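Sigma C capsid protein (Avian reovirus, PDB 2BSF) attaches the virus to host cells as its trimeric outer fibre, the receptor-binding C-terminal part being the one described, and also induces apoptosis. Local coordinates at residues V126-T131 with R166-R171. Sequence-based numbering, arbitrary orientation.
Sequences VDVSFT and RSLTVR
Asp-127, Ser-129 and Thr-131 pair with Arg-171, Thr-169 and Arg-166 as antiparallel hydrogen-bonded partners, each pair joined by two backbone bonds. The straightest runs from Thr-131 N to Arg-166 O (2.9 Å, 172° at the hydrogen). Between the last two pairs the register slips by one residue: a beta bulge, with Ser-167 and Leu-168 opposite Phe-130, where the chain turns a corner at Ser-167. Ser-167 O accepts a bond from a water that also binds Ser-129 OG, and Phe-130 CA points a nearly linear C-H at the same oxygen.

On the polar face, Ser-129 OG and Thr-169 OG1 share a hydrogen bond of 3.0 Å. Both hydroxyls lie between their own backbone N and carbonyl carbon (chi1 82° and 66°), which turns them toward each other. A second water binds Thr-169 OG1 and donates a weak bond to Asp-127 O; a third links Thr-131 OG1 to Ser-167 OG.

The other face is apolar. Val-128 CG1 meets Leu-168 CD1 at 3.5 Å, the side chains crossing at a slant, and Val-126 CG1 touches Val-170 CG1 at 3.7 Å. Leu-168 CD1 also approaches Phe-130 CB at 4.1 Å.

In the beta-barrel, Val-126 and Val-170 pack on Ile-153, Val-128 and Leu-168 on Phe-155, and Leu-168 and Val-170 on Met-66; the Phe-130 ring meets that of His-137. Salt bridges between subunits join Asp-127 to Arg-171 of the third subunit and Arg-171 to Asp-127 of the second subunit. Strand 135-145 flanks 126-131, and strand 76-84 pairs with the far edge of 168-171.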
loop_
_atom_site.group_PDB
_atom_site.type_symbol
_atom_site.label_atom_id
_atom_site.label_comp_id
_atom_site.label_asym_id
_atom_site.label_seq_id
_atom_site.Cartn_x
_atom_site.Cartn_y
_atom_site.Cartn_z
ATOM N N VAL A 126 1.547 8.879 -9.800
ATOM C CA VAL A 126 2.964 9.108 -9.669
ATOM C C VAL A 126 3.153 10.505 -9.060
ATOM O O VAL A 126 2.585 11.457 -9.574
ATOM C CB VAL A 126 3.630 9.066 -11.073
ATOM C CG1 VAL A 126 5.112 9.396 -10.971
ATOM C CG2 VAL A 126 3.433 7.669 -11.716
ATOM N N ASP A 127 3.921 10.612 -7.975
ATOM C CA ASP A 127 4.222 11.916 -7.399
ATOM C C ASP A 127 5.481 12.411 -8.079
ATOM O O ASP A 127 6.510 11.696 -8.115
ATOM C CB ASP A 127 4.484 11.825 -5.898
ATOM C CG ASP A 127 3.180 11.631 -5.077
ATOM O OD1 ASP A 127 2.074 11.648 -5.655
ATOM O OD2 ASP A 127 3.259 11.509 -3.851
ATOM N N VAL A 128 5.411 13.627 -8.613
ATOM C CA VAL A 128 6.578 14.197 -9.317
ATOM C C VAL A 128 6.918 15.568 -8.700
ATOM O O VAL A 128 6.025 16.315 -8.365
ATOM C CB VAL A 128 6.211 14.391 -10.802
ATOM C CG1 VAL A 128 7.325 15.116 -11.543
ATOM C CG2 VAL A 128 5.973 13.032 -11.447
ATOM N N SER A 129 8.186 15.909 -8.552
ATOM C CA SER A 129 8.532 17.283 -8.220
ATOM C C SER A 129 9.894 17.573 -8.839
ATOM O O SER A 129 10.662 16.660 -9.107
ATOM C CB SER A 129 8.544 17.512 -6.696
ATOM O OG SER A 129 9.758 17.085 -6.179
ATOM N N PHE A 130 10.187 18.843 -9.072
ATOM C CA PHE A 130 11.452 19.226 -9.678
ATOM C C PHE A 130 11.602 20.726 -9.451
ATOM O O PHE A 130 10.644 21.419 -9.072
ATOM C CB PHE A 130 11.466 18.890 -11.185
ATOM C CG PHE A 130 10.325 19.518 -11.942
ATOM C CD1 PHE A 130 10.435 20.815 -12.446
ATOM C CD2 PHE A 130 9.115 18.832 -12.116
ATOM C CE1 PHE A 130 9.355 21.425 -13.131
ATOM C CE2 PHE A 130 8.023 19.435 -12.785
ATOM C CZ PHE A 130 8.145 20.718 -13.294
ATOM N N THR A 131 12.802 21.233 -9.693
ATOM C CA THR A 131 13.043 22.667 -9.563
ATOM C C THR A 131 13.227 23.224 -10.962
ATOM O O THR A 131 13.872 22.605 -11.832
ATOM C CB THR A 131 14.311 22.957 -8.748
ATOM O OG1 THR A 131 15.430 22.483 -9.482
ATOM C CG2 THR A 131 14.298 22.239 -7.462
ATOM N N ARG A 166 15.558 20.286 -12.950
ATOM C CA ARG A 166 16.557 19.582 -12.159
ATOM C C ARG A 166 15.896 19.033 -10.906
ATOM O O ARG A 166 14.775 19.384 -10.614
ATOM C CB ARG A 166 17.657 20.584 -11.710
ATOM C CG ARG A 166 18.393 21.184 -12.851
ATOM C CD ARG A 166 19.431 22.194 -12.392
ATOM N NE ARG A 166 20.262 22.484 -13.547
ATOM C CZ ARG A 166 20.030 23.466 -14.407
ATOM N NH1 ARG A 166 19.001 24.305 -14.216
ATOM N NH2 ARG A 166 20.850 23.625 -15.449
ATOM N N SER A 167 16.628 18.242 -10.123
ATOM C CA SER A 167 16.118 17.732 -8.847
ATOM C C SER A 167 14.738 17.070 -9.014
ATOM O O SER A 167 13.852 17.224 -8.168
ATOM C CB SER A 167 16.079 18.869 -7.810
ATOM O OG SER A 167 17.394 19.333 -7.635
ATOM N N LEU A 168 14.584 16.314 -10.109
ATOM C CA LEU A 168 13.334 15.635 -10.418
ATOM C C LEU A 168 13.246 14.431 -9.519
ATOM O O LEU A 168 14.184 13.605 -9.485
ATOM C CB LEU A 168 13.305 15.201 -11.889
ATOM C CG LEU A 168 12.141 14.310 -12.388
ATOM C CD1 LEU A 168 10.757 15.005 -12.396
ATOM C CD2 LEU A 168 12.492 13.843 -13.784
ATOM N N THR A 169 12.163 14.348 -8.755
ATOM C CA THR A 169 11.924 13.159 -7.983
ATOM C C THR A 169 10.638 12.484 -8.498
ATOM O O THR A 169 9.705 13.150 -8.942
ATOM C CB THR A 169 11.764 13.443 -6.464
ATOM O OG1 THR A 169 10.570 14.200 -6.264
ATOM C CG2 THR A 169 12.944 14.197 -5.872
ATOM N N VAL A 170 10.619 11.161 -8.437
ATOM C CA VAL A 170 9.514 10.361 -8.920
ATOM C C VAL A 170 9.255 9.339 -7.808
ATOM O O VAL A 170 10.153 8.573 -7.409
ATOM C CB VAL A 170 9.848 9.639 -10.307
ATOM C CG1 VAL A 170 8.741 8.659 -10.686
ATOM C CG2 VAL A 170 10.050 10.638 -11.423
ATOM N N ARG A 171 8.028 9.333 -7.304
ATOM C CA ARG A 171 7.611 8.314 -6.360
ATOM C C ARG A 171 6.325 7.664 -6.833
ATOM O O ARG A 171 5.338 8.338 -7.151
ATOM C CB ARG A 171 7.436 8.917 -4.968
ATOM C CG ARG A 171 8.720 9.608 -4.478
ATOM C CD ARG A 171 8.467 10.315 -3.154
ATOM N NE ARG A 171 8.643 9.369 -2.069
ATOM C CZ ARG A 171 8.192 9.538 -0.832
ATOM N NH1 ARG A 171 7.467 10.603 -0.486
ATOM N NH2 ARG A 171 8.446 8.602 0.050
HETATM O O HOH W 1 8.212 13.067 -6.149
HETATM O O HOH W 2 12.229 18.282 -6.284
HETATM O O HOH W 3 16.505 24.081 -12.478
HETATM O O HOH W 4 17.272 22.071 -7.094
#